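Local atomic coordinates of fructose 1-phosphate kinase (Staphylococcus aureus, PDB entry 2JG5), a protein that probably transfers phosphate from ATP to fructose 1-phosphate, giving fructose 1,6-bisphosphate, and belongs to the pfkB family of carbohydrate kinases. Residues I11-F16 with T31-G36; T6-I11 with D86-V91; S43-T48 with E283-R288; N18-D23 with V91-G96. All coordinates share one frame; numbering follows the deposited sequence.

In the fold
Contacts 1, 2 and 4 are built on one four-stranded mixed sheet, the lid of the pfkB fold, and touch the second subunit. Contact 1 pairs the hairpin strands 10-16 and 25-36. Contact 2, centred about 11 Å from it, starts the parallel pairing of 10-16 and 88-94. Contact 4 lies at the far end of strand 88-94, its centre about 21 Å from that of contact 2. Along the chain, contact 1 is nested within the loop closed by contact 2, contact 4 crosses both, and contact 1 closes before contact 3 opens. Contact 3, centred about 16 Å from contact 1, sets helix 38-48, which follows strand 25-36, against a late segment, probably helping join lid and main domain.

Contact 1: residues I11-F16 with T31-G36; sequences IDYVIF and TYKFAG
Val14 and Asp12 each place their CB over the ring of the residue paired with them, Tyr32 and Phe34, across the antiparallel strands 10-16 and 25-36. Two backbone hydrogen bonds join each pair, the shortest from Val14 N to Tyr32 O (2.8 Å). The dense part is the face bearing these four side chains. Val14 CB stands 3.8 Å from the centroid of the Tyr32 ring in a CH-pi contact offset toward the rim, and Val14 CG2 passes on to Phe34 CE2 at 3.6 Å. In Phe34, CG sits between the backbone N and the carbonyl carbon (chi1 54°), which starts the ring back over the neighbouring strand. Asp12 turns its carboxylate plane 84° from that ring and brings OD2 to 3.0 Å from Phe34 CE1, while its OD1 is hydrogen-bonded to Ser10 OG.

At the partly exposed end Phe16 shares less surface: its ring touches that of Tyr32 at one point, CE1 to CE1 at 3.3 Å, with the planes at 46°. On the other face Tyr13 CE1 lies close to Thr31 CB (3.5 Å), whereas Lys33 CD keeps 4.0 Å from Ile11 CG2. Here the second subunit takes the polar ends: Tyr13 OH bonds to its Ile89 O, and Lys33 NZ makes a salt bridge to its Asp86. Such a hairpin, with one face turned to a partner subunit, is characteristic of the beta-sheet lid of pfkB-family kinases.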
# COMPACT_ATOMS: atom_id res chain seq x y z
N ILE A 11 -1.20 1.49 8.08
CA ILE A 11 -0.06 2.09 7.42
C ILE A 11 -0.56 3.43 6.91
O ILE A 11 -1.59 3.53 6.22
CB ILE A 11 0.52 1.22 6.29
CG1 ILE A 11 0.89 -0.15 6.85
CG2 ILE A 11 1.76 1.89 5.66
CD1 ILE A 11 1.34 -1.15 5.81
N ASP A 12 0.15 4.48 7.30
CA ASP A 12 -0.10 5.79 6.75
C ASP A 12 0.85 5.99 5.57
O ASP A 12 2.02 6.30 5.74
CB ASP A 12 0.04 6.84 7.84
CG ASP A 12 -0.94 6.62 8.99
OD1 ASP A 12 -1.91 5.86 8.81
OD2 ASP A 12 -0.75 7.21 10.08
N TYR A 13 0.32 5.74 4.38
CA TYR A 13 1.08 5.90 3.15
C TYR A 13 1.08 7.38 2.72
O TYR A 13 0.11 7.89 2.14
CB TYR A 13 0.49 4.98 2.08
CG TYR A 13 1.26 4.93 0.78
CD1 TYR A 13 2.63 5.20 0.73
CD2 TYR A 13 0.61 4.57 -0.41
CE1 TYR A 13 3.32 5.15 -0.47
CE2 TYR A 13 1.30 4.51 -1.62
CZ TYR A 13 2.66 4.80 -1.64
OH TYR A 13 3.35 4.72 -2.82
N VAL A 14 2.17 8.07 3.05
CA VAL A 14 2.29 9.49 2.77
C VAL A 14 2.90 9.69 1.38
O VAL A 14 3.97 9.16 1.08
CB VAL A 14 3.11 10.22 3.85
CG1 VAL A 14 3.26 11.69 3.49
CG2 VAL A 14 2.44 10.09 5.22
N ILE A 15 2.20 10.45 0.53
CA ILE A 15 2.60 10.65 -0.85
C ILE A 15 2.74 12.13 -1.14
O ILE A 15 1.78 12.91 -1.01
CB ILE A 15 1.59 10.01 -1.85
CG1 ILE A 15 1.34 8.53 -1.51
CG2 ILE A 15 2.09 10.17 -3.28
CD1 ILE A 15 0.18 7.91 -2.27
N PHE A 16 3.95 12.53 -1.52
CA PHE A 16 4.19 13.89 -1.94
C PHE A 16 4.06 13.93 -3.44
O PHE A 16 4.68 13.12 -4.14
CB PHE A 16 5.58 14.37 -1.52
CG PHE A 16 5.73 14.58 -0.04
CD1 PHE A 16 5.87 13.49 0.83
CD2 PHE A 16 5.72 15.86 0.50
CE1 PHE A 16 6.00 13.68 2.20
CE2 PHE A 16 5.85 16.06 1.87
CZ PHE A 16 6.00 14.97 2.72
N THR A 31 7.50 9.29 -1.51
CA THR A 31 6.56 8.70 -0.57
C THR A 31 7.26 8.21 0.68
O THR A 31 8.45 7.99 0.70
CB THR A 31 5.80 7.47 -1.16
OG1 THR A 31 6.70 6.37 -1.28
CG2 THR A 31 5.14 7.78 -2.50
N TYR A 32 6.50 8.03 1.75
CA TYR A 32 7.02 7.31 2.89
C TYR A 32 5.86 6.72 3.66
O TYR A 32 4.70 6.99 3.35
CB TYR A 32 7.95 8.17 3.76
CG TYR A 32 7.28 9.33 4.45
CD1 TYR A 32 7.54 10.65 4.07
CD2 TYR A 32 6.40 9.11 5.51
CE1 TYR A 32 6.93 11.72 4.74
CE2 TYR A 32 5.78 10.17 6.17
CZ TYR A 32 6.04 11.47 5.78
OH TYR A 32 5.42 12.50 6.45
N LYS A 33 6.18 5.88 4.64
CA LYS A 33 5.19 5.09 5.33
C LYS A 33 5.49 5.09 6.80
O LYS A 33 6.65 5.03 7.20
CB LYS A 33 5.27 3.63 4.86
CG LYS A 33 4.85 3.39 3.44
CD LYS A 33 4.85 1.89 3.16
CE LYS A 33 4.82 1.63 1.70
NZ LYS A 33 6.11 2.04 1.08
N PHE A 34 4.44 5.12 7.61
CA PHE A 34 4.60 4.82 9.03
C PHE A 34 3.41 4.06 9.65
O PHE A 34 2.36 3.93 9.03
CB PHE A 34 4.95 6.08 9.83
CG PHE A 34 3.99 7.23 9.65
CD1 PHE A 34 2.86 7.35 10.47
CD2 PHE A 34 4.25 8.22 8.71
CE1 PHE A 34 1.98 8.44 10.33
CE2 PHE A 34 3.39 9.31 8.56
CZ PHE A 34 2.24 9.42 9.37
N ALA A 35 3.62 3.53 10.85
CA ALA A 35 2.55 2.89 11.58
C ALA A 35 1.66 3.96 12.20
O ALA A 35 2.09 4.71 13.08
CB ALA A 35 3.12 1.97 12.64
N GLY A 36 0.42 4.04 11.74
CA GLY A 36 -0.56 4.96 12.31
C GLY A 36 -1.68 4.28 13.08
O GLY A 36 -1.81 3.05 13.07

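Contact 2: residues T6-I11 with D86-V91; sequences TFNPSI and DTRINV
Arg88 grips the backbone carbonyl of Asn8 side-on, NE and NH2 both reaching Asn8 O at 2.9 Å. The oxygen lies in the guanidinium plane, whereas from the carbonyl's side NH2 arrives in plane and NE from 37° above it. The side chain of Asn8 meets the same group differently. Its CG is anti to the backbone N (chi1 -169°), and the side chain crosses the arginine at about a right angle. The amide lies over one face of the guanidinium, the planes 17° apart; the spacing of Asn8 ND2 and Arg88 NE, two donors, is too short to be trusted in detail. Asn90 ND2 stands above the opposite face, offset toward the rim, and Arg88 NH1 is held by Ala103 O.

A water donates to Asn8 OD1 and Pro9 O and accepts from Arg88 N, linking the two segments. Nearby, the methyl CG2 of Thr87 abuts Pro9 O at 3.3 Å. Farther along, Ile11 takes over with its backbone: its N donates to Arg88 O at 3.0 Å, and its O accepts from Asn90 N at 2.8 Å. Bonding to the residues on both sides of Ile89 is the signature of a parallel bridge. Here it begins the pairing of the two central strands, 10-16 and 88-94, in the lid sheet of this pfkB-family fold.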
# COMPACT_ATOMS: atom_id res chain seq x y z
N THR A 6 -5.49 -0.42 19.70
CA THR A 6 -5.87 0.16 18.42
C THR A 6 -6.62 -0.95 17.65
O THR A 6 -6.03 -1.93 17.22
CB THR A 6 -4.62 0.66 17.60
OG1 THR A 6 -3.85 1.60 18.38
CG2 THR A 6 -5.02 1.33 16.32
N PHE A 7 -7.93 -0.78 17.50
CA PHE A 7 -8.77 -1.72 16.77
C PHE A 7 -8.49 -1.79 15.28
O PHE A 7 -8.58 -2.86 14.68
CB PHE A 7 -10.24 -1.35 16.95
CG PHE A 7 -10.70 -1.32 18.36
CD1 PHE A 7 -11.43 -0.23 18.83
CD2 PHE A 7 -10.43 -2.37 19.22
CE1 PHE A 7 -11.88 -0.20 20.13
CE2 PHE A 7 -10.87 -2.35 20.52
CZ PHE A 7 -11.60 -1.26 20.98
N ASN A 8 -8.17 -0.64 14.68
CA ASN A 8 -8.01 -0.54 13.25
C ASN A 8 -6.70 0.21 12.88
O ASN A 8 -6.74 1.25 12.21
CB ASN A 8 -9.25 0.16 12.65
CG ASN A 8 -9.31 0.09 11.13
OD1 ASN A 8 -8.57 -0.67 10.51
ND2 ASN A 8 -10.18 0.89 10.53
N PRO A 9 -5.54 -0.32 13.30
CA PRO A 9 -4.28 0.36 13.00
C PRO A 9 -4.03 0.52 11.50
O PRO A 9 -4.66 -0.15 10.66
CB PRO A 9 -3.24 -0.59 13.60
CG PRO A 9 -3.93 -1.90 13.69
CD PRO A 9 -5.32 -1.57 14.06
N SER A 10 -3.09 1.37 11.14
CA SER A 10 -2.90 1.68 9.74
C SER A 10 -1.46 1.80 9.34
O SER A 10 -0.60 2.16 10.14
CB SER A 10 -3.61 2.99 9.39
OG SER A 10 -3.18 4.01 10.27
N ILE A 11 -1.20 1.49 8.08
CA ILE A 11 -0.06 2.09 7.42
C ILE A 11 -0.56 3.43 6.91
O ILE A 11 -1.59 3.53 6.22
CB ILE A 11 0.52 1.22 6.29
CG1 ILE A 11 0.89 -0.15 6.85
CG2 ILE A 11 1.76 1.89 5.66
CD1 ILE A 11 1.34 -1.15 5.81
N ASP A 86 -5.97 -7.98 5.51
CA ASP A 86 -4.89 -7.00 5.61
C ASP A 86 -5.21 -5.79 6.48
O ASP A 86 -6.28 -5.18 6.36
CB ASP A 86 -4.47 -6.53 4.22
CG ASP A 86 -3.70 -7.59 3.47
OD1 ASP A 86 -3.36 -8.64 4.05
OD2 ASP A 86 -3.43 -7.38 2.28
N THR A 87 -4.26 -5.45 7.35
CA THR A 87 -4.26 -4.19 8.07
C THR A 87 -4.40 -3.09 7.02
O THR A 87 -3.82 -3.20 5.93
CB THR A 87 -2.96 -4.02 8.89
OG1 THR A 87 -3.00 -4.92 10.01
CG2 THR A 87 -2.81 -2.61 9.41
N ARG A 88 -5.19 -2.06 7.31
CA ARG A 88 -5.49 -1.04 6.29
C ARG A 88 -4.30 -0.17 5.92
O ARG A 88 -3.37 0.01 6.73
CB ARG A 88 -6.69 -0.18 6.67
CG ARG A 88 -6.55 0.56 7.98
CD ARG A 88 -7.70 1.50 8.19
NE ARG A 88 -7.68 2.04 9.54
CZ ARG A 88 -8.27 3.16 9.93
NH1 ARG A 88 -8.95 3.91 9.06
NH2 ARG A 88 -8.18 3.54 11.19
N ILE A 89 -4.37 0.36 4.70
CA ILE A 89 -3.45 1.38 4.21
C ILE A 89 -4.23 2.67 3.95
O ILE A 89 -5.05 2.75 3.04
CB ILE A 89 -2.68 0.96 2.92
CG1 ILE A 89 -1.89 -0.35 3.15
CG2 ILE A 89 -1.74 2.07 2.53
CD1 ILE A 89 -1.24 -0.96 1.86
N ASN A 90 -3.96 3.66 4.78
CA ASN A 90 -4.55 4.97 4.65
C ASN A 90 -3.64 5.83 3.81
O ASN A 90 -2.42 5.73 3.92
CB ASN A 90 -4.71 5.58 6.04
CG ASN A 90 -5.72 4.85 6.88
OD1 ASN A 90 -6.42 3.95 6.40
ND2 ASN A 90 -5.81 5.22 8.16
N VAL A 91 -4.22 6.66 2.95
CA VAL A 91 -3.43 7.50 2.05
C VAL A 91 -3.49 8.98 2.45
O VAL A 91 -4.56 9.51 2.70
CB VAL A 91 -3.82 7.31 0.56
CG1 VAL A 91 -2.98 8.20 -0.34
CG2 VAL A 91 -3.65 5.86 0.15
O HOH W 1 -6.44 -1.95 10.13

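Contact 3: residues S43-T48 with E283-R288; sequences SRVLKT and EDLATR
Leu285 and Arg288 bear the main contacts of segment 283-288 with helix 38-48, meeting Arg44, Val45 and Thr48. Before them comes Asp284, whose OD2 accepts the backbone N of Leu285 at 3.1 Å from above the carboxylate plane. The same OD2 lies 5.5 Å from Arg44 NE; the opposite charges do not touch, though they probably attract one another.

Leu285 then presses CD1 against the helix, crossing the Arg44 side chain at about a right angle. That methyl touches the aliphatic base of the arginine, 3.5 Å from Arg44 CB, and lies 4.0 Å from Val45 CG2. At Ala286 it is the carbonyl oxygen that meets the helix, 3.5 Å from Thr48 CG2. The hydroxyl of Thr48 turns back to its own helix instead: OG1, beside the backbone N (chi1 -59°), donates to Arg44 O, which Thr48 N reaches from the opposite face of the carbonyl plane.

Thr287 directs its CB away from the helix and is the N-cap of helix 288-295, its OG1 making a weak hydrogen bond to Ala290 N. Arg288 closes the segment by running past the end of helix 38-48. Its CD lies 3.2 Å from Thr48 O, and NH1 adds a weak hydrogen bond to that oxygen at 3.4 Å, while stronger salt bridges tie its guanidinium to Asp50 and Glu292.

Around this junction, Val45 and Leu285 both rest on Ser250 of helix 247-260, Ala286 packs on Ala278 of helix 265-280, and Arg44 reaches Phe34 and Ala35 of strand 25-36.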
# COMPACT_ATOMS: atom_id res chain seq x y z
N SER A 43 1.54 4.97 22.03
CA SER A 43 2.75 4.18 22.29
C SER A 43 4.01 4.91 21.80
O SER A 43 5.05 4.88 22.47
CB SER A 43 2.66 2.78 21.68
OG SER A 43 1.77 1.97 22.41
N ARG A 44 3.89 5.57 20.65
CA ARG A 44 5.00 6.31 20.05
C ARG A 44 5.43 7.48 20.93
O ARG A 44 6.63 7.70 21.15
CB ARG A 44 4.67 6.80 18.65
CG ARG A 44 4.71 5.76 17.54
CD ARG A 44 5.14 6.45 16.25
NE ARG A 44 5.01 5.63 15.04
CZ ARG A 44 6.03 5.19 14.31
NH1 ARG A 44 7.28 5.48 14.67
NH2 ARG A 44 5.82 4.47 13.21
N VAL A 45 4.46 8.23 21.46
CA VAL A 45 4.78 9.35 22.34
C VAL A 45 5.25 8.87 23.72
O VAL A 45 6.21 9.42 24.27
CB VAL A 45 3.62 10.37 22.47
CG1 VAL A 45 4.06 11.58 23.30
CG2 VAL A 45 3.16 10.83 21.09
N LEU A 46 4.61 7.83 24.25
CA LEU A 46 5.08 7.26 25.52
C LEU A 46 6.54 6.88 25.36
O LEU A 46 7.35 7.17 26.25
CB LEU A 46 4.24 6.06 25.97
CG LEU A 46 2.83 6.25 26.54
CD1 LEU A 46 2.12 4.91 26.68
CD2 LEU A 46 2.81 7.02 27.88
N LYS A 47 6.88 6.28 24.22
CA LYS A 47 8.27 5.89 23.92
C LYS A 47 9.26 7.04 23.90
O LYS A 47 10.33 6.96 24.51
CB LYS A 47 8.35 5.10 22.61
CG LYS A 47 9.71 4.45 22.37
CD LYS A 47 10.02 3.44 23.47
CE LYS A 47 11.52 3.13 23.55
NZ LYS A 47 11.73 1.99 24.48
N THR A 48 8.91 8.10 23.17
CA THR A 48 9.63 9.39 23.15
C THR A 48 9.87 9.91 24.59
O THR A 48 10.85 10.60 24.85
CB THR A 48 8.83 10.44 22.32
OG1 THR A 48 8.66 9.98 20.97
CG2 THR A 48 9.52 11.77 22.28
N GLU A 283 5.84 18.18 11.97
CA GLU A 283 5.40 17.38 10.82
C GLU A 283 4.64 16.16 11.31
O GLU A 283 3.52 15.88 10.85
CB GLU A 283 6.57 16.87 9.97
CG GLU A 283 7.82 17.75 9.90
CD GLU A 283 8.93 17.10 9.07
OE1 GLU A 283 8.65 16.11 8.36
OE2 GLU A 283 10.07 17.60 9.12
N ASP A 284 5.27 15.43 12.22
CA ASP A 284 4.70 14.22 12.76
C ASP A 284 4.52 14.37 14.27
O ASP A 284 4.09 15.42 14.75
CB ASP A 284 5.60 13.02 12.43
CG ASP A 284 4.81 11.73 12.32
OD1 ASP A 284 4.03 11.59 11.35
OD2 ASP A 284 4.95 10.84 13.20
N LEU A 285 4.85 13.31 15.00
CA LEU A 285 4.79 13.33 16.45
C LEU A 285 6.02 14.03 17.02
O LEU A 285 7.09 14.06 16.39
CB LEU A 285 4.69 11.90 16.99
CG LEU A 285 3.50 11.07 16.52
CD1 LEU A 285 3.51 9.74 17.25
CD2 LEU A 285 2.19 11.78 16.78
N ALA A 286 5.87 14.60 18.20
CA ALA A 286 6.89 15.48 18.77
C ALA A 286 8.14 14.73 19.19
O ALA A 286 8.09 13.56 19.58
CB ALA A 286 6.32 16.24 19.95
N THR A 287 9.28 15.41 19.08
CA THR A 287 10.52 14.91 19.65
C THR A 287 10.51 15.20 21.15
O THR A 287 9.70 16.00 21.63
CB THR A 287 11.76 15.57 18.98
OG1 THR A 287 11.73 16.99 19.21
CG2 THR A 287 11.78 15.29 17.48
N ARG A 288 11.39 14.52 21.88
CA ARG A 288 11.55 14.71 23.33
C ARG A 288 11.92 16.14 23.68
O ARG A 288 11.38 16.71 24.64
CB ARG A 288 12.59 13.72 23.89
CG ARG A 288 12.74 13.75 25.42
CD ARG A 288 11.41 13.46 26.12
NE ARG A 288 11.53 13.46 27.58
CZ ARG A 288 12.02 12.45 28.30
NH1 ARG A 288 12.47 11.35 27.72
NH2 ARG A 288 12.08 12.57 29.62

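Contact 4: residues N18-D23 with V91-G96; sequences NDFKID and VKLKTG
The backbones of Asn18 and Thr95 approach to 5.1 Å between their CA atoms, yet no hydrogen bond joins segment 18-23 to segment 91-96. The contact belongs to the outer end of the beta-sheet lid of this pfkB-family kinase, where the loop between the hairpin strands 10-16 and 25-36 folds beside the end of strand 88-94.

Phe20 and Leu93 supply its apolar part. CB of Phe20 points toward the strand and CG continues anti to the backbone N (chi1 -179°). The two side chains cross at a slant, and Leu93 CD1 lies over one ring face. This CH-pi contact has the methyl 3.9 Å from the ring centroid and offset toward the rim, with Phe20 CE1 the nearest carbon at 3.6 Å. Phe20 also packs on Phe20 of the second subunit, and Ile22 on its counterpart there, so the tip of the lid takes part in the dimer interface.

Nearer the solvent, Thr95 fits its two branches against the turn. The methyl CG2 comes within 3.4 Å of Asp19 N. The hydroxyl is engaged by the loop just before the segment, through a hydrogen bond between Thr95 OG1 and Thr17 O, and rests 3.5 Å from Phe20 CB.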
# COMPACT_ATOMS: atom_id res chain seq x y z
N ASN A 18 3.01 17.12 -6.61
CA ASN A 18 2.67 18.50 -6.96
C ASN A 18 1.50 18.60 -7.95
O ASN A 18 1.36 17.75 -8.82
CB ASN A 18 3.90 19.20 -7.53
CG ASN A 18 3.70 20.68 -7.68
OD1 ASN A 18 3.52 21.19 -8.80
ND2 ASN A 18 3.72 21.40 -6.57
N ASP A 19 0.71 19.67 -7.82
CA ASP A 19 -0.45 19.95 -8.71
C ASP A 19 -1.34 18.69 -8.84
O ASP A 19 -1.52 18.17 -9.95
CB ASP A 19 0.01 20.45 -10.11
CG ASP A 19 0.30 21.97 -10.17
OD1 ASP A 19 -0.54 22.80 -9.74
OD2 ASP A 19 1.37 22.35 -10.71
N PHE A 20 -1.88 18.20 -7.73
CA PHE A 20 -2.72 16.99 -7.76
C PHE A 20 -3.82 17.06 -8.81
O PHE A 20 -4.74 17.87 -8.72
CB PHE A 20 -3.34 16.70 -6.39
CG PHE A 20 -4.20 15.46 -6.37
CD1 PHE A 20 -3.63 14.20 -6.54
CD2 PHE A 20 -5.58 15.55 -6.20
CE1 PHE A 20 -4.42 13.05 -6.54
CE2 PHE A 20 -6.39 14.41 -6.19
CZ PHE A 20 -5.80 13.16 -6.35
N LYS A 21 -3.72 16.18 -9.81
CA LYS A 21 -4.62 16.20 -10.96
C LYS A 21 -5.61 15.03 -10.98
O LYS A 21 -5.24 13.89 -11.30
CB LYS A 21 -3.81 16.26 -12.26
CG LYS A 21 -4.62 16.44 -13.52
CD LYS A 21 -3.72 16.45 -14.74
CE LYS A 21 -4.51 16.65 -16.03
NZ LYS A 21 -3.62 16.60 -17.21
N ILE A 22 -6.86 15.32 -10.64
CA ILE A 22 -7.98 14.38 -10.71
C ILE A 22 -8.25 13.96 -12.17
O ILE A 22 -8.21 14.79 -13.07
CB ILE A 22 -9.25 15.01 -10.10
CG1 ILE A 22 -9.03 15.36 -8.63
CG2 ILE A 22 -10.49 14.12 -10.26
CD1 ILE A 22 -9.82 16.59 -8.21
N ASP A 23 -8.55 12.67 -12.37
CA ASP A 23 -8.77 12.08 -13.70
C ASP A 23 -7.47 12.03 -14.49
O ASP A 23 -7.47 11.93 -15.72
CB ASP A 23 -9.84 12.87 -14.48
CG ASP A 23 -11.19 12.16 -14.55
OD1 ASP A 23 -11.29 10.99 -14.15
OD2 ASP A 23 -12.15 12.80 -15.04
N VAL A 91 -4.22 6.66 2.95
CA VAL A 91 -3.43 7.50 2.05
C VAL A 91 -3.49 8.98 2.45
O VAL A 91 -4.56 9.51 2.70
CB VAL A 91 -3.82 7.31 0.56
CG1 VAL A 91 -2.98 8.20 -0.34
CG2 VAL A 91 -3.65 5.86 0.15
N LYS A 92 -2.32 9.62 2.53
CA LYS A 92 -2.22 11.05 2.83
C LYS A 92 -1.54 11.73 1.66
O LYS A 92 -0.35 11.52 1.42
CB LYS A 92 -1.40 11.27 4.12
CG LYS A 92 -1.62 10.25 5.25
CD LYS A 92 -3.03 10.35 5.84
CE LYS A 92 -3.42 9.08 6.61
NZ LYS A 92 -4.72 9.23 7.35
N LEU A 93 -2.29 12.54 0.91
CA LEU A 93 -1.76 13.25 -0.26
C LEU A 93 -1.28 14.65 0.10
O LEU A 93 -2.08 15.56 0.39
CB LEU A 93 -2.77 13.32 -1.40
CG LEU A 93 -3.33 12.01 -1.97
CD1 LEU A 93 -4.33 12.32 -3.06
CD2 LEU A 93 -2.22 11.10 -2.49
N LYS A 94 0.03 14.83 0.07
CA LYS A 94 0.61 16.12 0.40
C LYS A 94 1.02 16.88 -0.86
O LYS A 94 2.08 16.63 -1.43
CB LYS A 94 1.77 15.95 1.39
CG LYS A 94 1.39 15.22 2.69
CD LYS A 94 2.54 15.18 3.69
CE LYS A 94 2.84 16.55 4.29
NZ LYS A 94 4.24 16.63 4.84
N THR A 95 0.13 17.77 -1.30
CA THR A 95 0.43 18.76 -2.34
C THR A 95 0.61 20.10 -1.64
O THR A 95 1.36 20.19 -0.67
CB THR A 95 -0.72 18.87 -3.38
OG1 THR A 95 -1.07 17.57 -3.86
CG2 THR A 95 -0.30 19.76 -4.57
N GLY A 96 -0.08 21.12 -2.13
CA GLY A 96 -0.28 22.35 -1.38
C GLY A 96 -1.41 22.10 -0.39
O GLY A 96 -1.46 22.69 0.69